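Local coordinates for protein acetone carboxylase alpha subunit (Xanthobacter autotrophicus Py2, PDB 5M45) that forms the alpha subunit of a multi-subunit carboxylase and belongs to the hydantoinase B/oxoprolinase family, at residues W697-K708 with F735-L744. Sequence-based numbering, arbitrary orientation.
Unlike the reference sequence in segment 735-744: Asp737 (reference Ser).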
# COMPACT_ATOMS: atom_id res chain seq x y z
N TRP A 697 -38.28 -9.86 36.87
CA TRP A 697 -36.92 -9.93 36.29
C TRP A 697 -36.42 -8.49 35.94
O TRP A 697 -35.26 -8.17 36.22
CB TRP A 697 -36.85 -10.87 35.06
CG TRP A 697 -35.55 -10.69 34.31
CD1 TRP A 697 -34.35 -11.20 34.65
CD2 TRP A 697 -35.31 -9.84 33.18
NE1 TRP A 697 -33.37 -10.74 33.81
CE2 TRP A 697 -33.93 -9.89 32.91
CE3 TRP A 697 -36.11 -9.01 32.39
CZ2 TRP A 697 -33.34 -9.17 31.86
CZ3 TRP A 697 -35.52 -8.31 31.33
CH2 TRP A 697 -34.16 -8.41 31.08
N MET A 698 -37.29 -7.66 35.35
CA MET A 698 -36.94 -6.27 35.03
C MET A 698 -36.47 -5.45 36.24
O MET A 698 -35.51 -4.68 36.14
CB MET A 698 -38.08 -5.55 34.31
CG MET A 698 -38.23 -5.92 32.84
SD MET A 698 -39.69 -5.19 32.11
CE MET A 698 -39.42 -3.43 32.25
N LYS A 699 -37.13 -5.64 37.39
CA LYS A 699 -36.76 -4.95 38.61
C LYS A 699 -35.29 -5.21 39.00
O LYS A 699 -34.52 -4.25 39.33
CB LYS A 699 -37.72 -5.39 39.74
CG LYS A 699 -37.61 -4.64 41.02
CD LYS A 699 -38.55 -5.27 42.06
CE LYS A 699 -38.22 -4.70 43.46
NZ LYS A 699 -39.41 -4.63 44.38
N GLY A 700 -34.87 -6.48 38.93
CA GLY A 700 -33.47 -6.84 39.25
C GLY A 700 -32.44 -6.36 38.21
O GLY A 700 -31.31 -5.94 38.57
N GLU A 701 -32.80 -6.43 36.93
CA GLU A 701 -31.91 -5.94 35.87
C GLU A 701 -31.71 -4.40 35.94
O GLU A 701 -30.58 -3.92 35.79
CB GLU A 701 -32.41 -6.38 34.49
CG GLU A 701 -31.41 -6.15 33.35
CD GLU A 701 -30.25 -7.17 33.31
OE1 GLU A 701 -30.00 -7.90 34.27
OE2 GLU A 701 -29.57 -7.27 32.30
N ARG A 702 -32.80 -3.66 36.18
CA ARG A 702 -32.74 -2.22 36.41
C ARG A 702 -31.76 -1.81 37.55
O ARG A 702 -31.02 -0.81 37.39
CB ARG A 702 -34.15 -1.67 36.70
CG ARG A 702 -34.22 -0.15 36.95
CD ARG A 702 -35.64 0.30 37.15
NE ARG A 702 -35.70 1.74 37.35
CZ ARG A 702 -35.57 2.36 38.53
NH1 ARG A 702 -35.37 1.70 39.68
NH2 ARG A 702 -35.63 3.68 38.57
N GLU A 703 -31.75 -2.57 38.65
CA GLU A 703 -30.80 -2.35 39.73
C GLU A 703 -29.34 -2.46 39.27
O GLU A 703 -28.49 -1.64 39.65
CB GLU A 703 -31.05 -3.29 40.94
CG GLU A 703 -29.95 -3.13 42.01
CD GLU A 703 -30.10 -4.05 43.24
OE1 GLU A 703 -30.94 -5.03 43.23
OE2 GLU A 703 -29.36 -3.76 44.24
N LYS A 704 -29.05 -3.47 38.45
CA LYS A 704 -27.71 -3.61 37.89
C LYS A 704 -27.33 -2.46 36.96
O LYS A 704 -26.17 -2.02 37.00
CB LYS A 704 -27.59 -4.93 37.13
CG LYS A 704 -27.71 -6.10 38.08
CD LYS A 704 -27.49 -7.42 37.38
CE LYS A 704 -27.74 -8.52 38.37
NZ LYS A 704 -27.85 -9.78 37.64
N ILE A 705 -28.27 -1.99 36.15
CA ILE A 705 -28.00 -0.86 35.25
C ILE A 705 -27.67 0.40 36.08
O ILE A 705 -26.67 1.09 35.82
CB ILE A 705 -29.20 -0.56 34.32
CG1 ILE A 705 -29.43 -1.74 33.36
CG2 ILE A 705 -28.97 0.75 33.55
CD1 ILE A 705 -30.79 -1.75 32.66
N LEU A 706 -28.49 0.67 37.10
CA LEU A 706 -28.23 1.81 37.99
C LEU A 706 -26.85 1.72 38.66
O LEU A 706 -26.16 2.72 38.79
CB LEU A 706 -29.34 1.95 39.04
CG LEU A 706 -30.71 2.42 38.55
CD1 LEU A 706 -31.73 2.18 39.65
CD2 LEU A 706 -30.66 3.89 38.19
N ALA A 707 -26.44 0.51 39.06
CA ALA A 707 -25.12 0.29 39.67
C ALA A 707 -23.95 0.16 38.67
O ALA A 707 -22.81 -0.03 39.07
CB ALA A 707 -25.17 -0.94 40.58
N LYS A 708 -24.22 0.24 37.37
CA LYS A 708 -23.20 0.02 36.32
C LYS A 708 -22.51 -1.36 36.37
O LYS A 708 -21.35 -1.51 36.05
CB LYS A 708 -22.24 1.21 36.27
CG LYS A 708 -23.03 2.44 35.81
CD LYS A 708 -22.25 3.71 35.89
CE LYS A 708 -23.24 4.86 35.76
NZ LYS A 708 -22.53 6.10 36.07
N PHE A 735 -37.57 2.98 28.87
CA PHE A 735 -37.88 1.58 29.09
C PHE A 735 -37.50 1.15 30.51
O PHE A 735 -38.27 0.45 31.17
CB PHE A 735 -37.20 0.64 28.08
CG PHE A 735 -37.55 -0.81 28.31
CD1 PHE A 735 -38.74 -1.35 27.81
CD2 PHE A 735 -36.75 -1.60 29.16
CE1 PHE A 735 -39.10 -2.65 28.09
CE2 PHE A 735 -37.10 -2.90 29.44
CZ PHE A 735 -38.28 -3.43 28.91
N TRP A 736 -36.30 1.54 30.94
CA TRP A 736 -35.78 1.18 32.27
C TRP A 736 -36.09 2.18 33.40
O TRP A 736 -35.62 2.02 34.54
CB TRP A 736 -34.26 0.94 32.18
CG TRP A 736 -33.88 -0.29 31.40
CD1 TRP A 736 -33.17 -0.34 30.23
CD2 TRP A 736 -34.16 -1.65 31.75
NE1 TRP A 736 -33.01 -1.63 29.84
CE2 TRP A 736 -33.60 -2.47 30.76
CE3 TRP A 736 -34.85 -2.26 32.82
CZ2 TRP A 736 -33.70 -3.88 30.78
CZ3 TRP A 736 -34.93 -3.66 32.85
CH2 TRP A 736 -34.37 -4.45 31.83
N ASP A 737 -36.89 3.20 33.08
CA ASP A 737 -37.32 4.23 34.06
C ASP A 737 -36.13 4.83 34.81
O ASP A 737 -36.10 4.87 36.04
CB ASP A 737 -38.36 3.61 34.99
CG ASP A 737 -39.01 4.62 35.93
OD1 ASP A 737 -39.25 5.78 35.54
OD2 ASP A 737 -39.33 4.23 37.11
N LEU A 738 -35.11 5.26 34.07
CA LEU A 738 -33.86 5.77 34.67
C LEU A 738 -33.98 7.27 34.95
O LEU A 738 -34.51 8.00 34.13
CB LEU A 738 -32.64 5.49 33.79
CG LEU A 738 -32.45 4.00 33.44
CD1 LEU A 738 -31.37 3.82 32.40
CD2 LEU A 738 -32.15 3.17 34.67
N PRO A 739 -33.47 7.74 36.10
CA PRO A 739 -33.47 9.16 36.37
C PRO A 739 -32.43 9.91 35.51
O PRO A 739 -31.44 9.32 35.05
CB PRO A 739 -33.06 9.21 37.84
CG PRO A 739 -32.13 8.06 38.00
CD PRO A 739 -32.74 6.99 37.14
N ASP A 740 -32.66 11.21 35.31
CA ASP A 740 -31.71 12.07 34.61
C ASP A 740 -30.32 12.17 35.25
O ASP A 740 -29.35 12.43 34.54
CB ASP A 740 -32.29 13.48 34.37
CG ASP A 740 -33.45 13.48 33.37
OD1 ASP A 740 -33.63 12.49 32.62
OD2 ASP A 740 -34.21 14.47 33.34
N SER A 741 -30.23 11.93 36.55
CA SER A 741 -28.93 11.89 37.25
C SER A 741 -28.03 10.68 36.89
O SER A 741 -26.84 10.71 37.14
CB SER A 741 -29.18 11.91 38.75
OG SER A 741 -29.98 10.79 39.09
N TRP A 742 -28.60 9.61 36.32
CA TRP A 742 -27.82 8.48 35.79
C TRP A 742 -27.25 8.86 34.41
O TRP A 742 -28.00 9.29 33.55
CB TRP A 742 -28.70 7.22 35.67
CG TRP A 742 -28.02 5.96 35.18
CD1 TRP A 742 -27.42 5.01 35.94
CD2 TRP A 742 -27.88 5.52 33.82
NE1 TRP A 742 -26.91 4.01 35.15
CE2 TRP A 742 -27.18 4.30 33.84
CE3 TRP A 742 -28.27 6.05 32.58
CZ2 TRP A 742 -26.88 3.59 32.67
CZ3 TRP A 742 -27.96 5.35 31.41
CH2 TRP A 742 -27.29 4.13 31.49
N THR A 743 -25.94 8.71 34.23
CA THR A 743 -25.29 8.94 32.93
C THR A 743 -24.23 7.83 32.69
O THR A 743 -23.72 7.23 33.66
CB THR A 743 -24.59 10.31 32.83
OG1 THR A 743 -23.50 10.39 33.76
CG2 THR A 743 -25.58 11.49 33.12
N LEU A 744 -23.92 7.59 31.41
CA LEU A 744 -22.95 6.57 30.98
C LEU A 744 -21.92 7.13 29.97
O LEU A 744 -21.92 6.74 28.77
CB LEU A 744 -23.69 5.34 30.45
CG LEU A 744 -22.85 4.06 30.36
CD1 LEU A 744 -22.56 3.42 31.74
CD2 LEU A 744 -23.54 3.09 29.40
O HOH W 1 -24.44 8.20 36.67
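Ile705 O, in the last turn of helix 694-706, takes two N-H groups from opposite faces of its carbonyl plane: the backbone N of Lys708 and the indole NE1 of Trp742. Trp742 NE1 lies 3.0 Å from Ile705 O, above the carbonyl plane rather than on a lone pair, in a bent bond (142°). Tryptophan suits this place because its one polar atom meets the helix end while its CZ2 packs on Ile705 CG2. The other branch of Ile705 puts CD1 over the centre of the Trp736 ring, a CH-pi contact 3.4 Å from the five-membered-ring centroid, and Phe735 CD2 covers the opposite face. Sandwiched this way, the indole has its tilt fixed; Trp697 CH2 meets its edge, Glu701 CG nears CH2 obliquely, and the backbone of a chain of another protein packs on Trp736. Met698 bends at chi3 (62°), bringing CE to 3.5 Å from Phe735 CZ as apolar packing, while SD stands obliquely, 5.0 Å from the Phe735 ring centroid, a Met-aromatic contact. Arg702, extended from CG to NE, lays its guanidinium edge against two successive carbonyls: NE bonds Trp736 O at 2.8 Å, and NH2 bonds Asp737 O at 2.8 Å, nearly straight (170°). Long, flexible Lys708 brings NZ to 2.9 Å from Thr743 O, and a water joins NZ to Thr743 N. Lys708 and Asp737, with positive phi, end their helices in Schellman motifs. Helix 694-706 packs against the C-terminal end of helix 726-735 and its following loop.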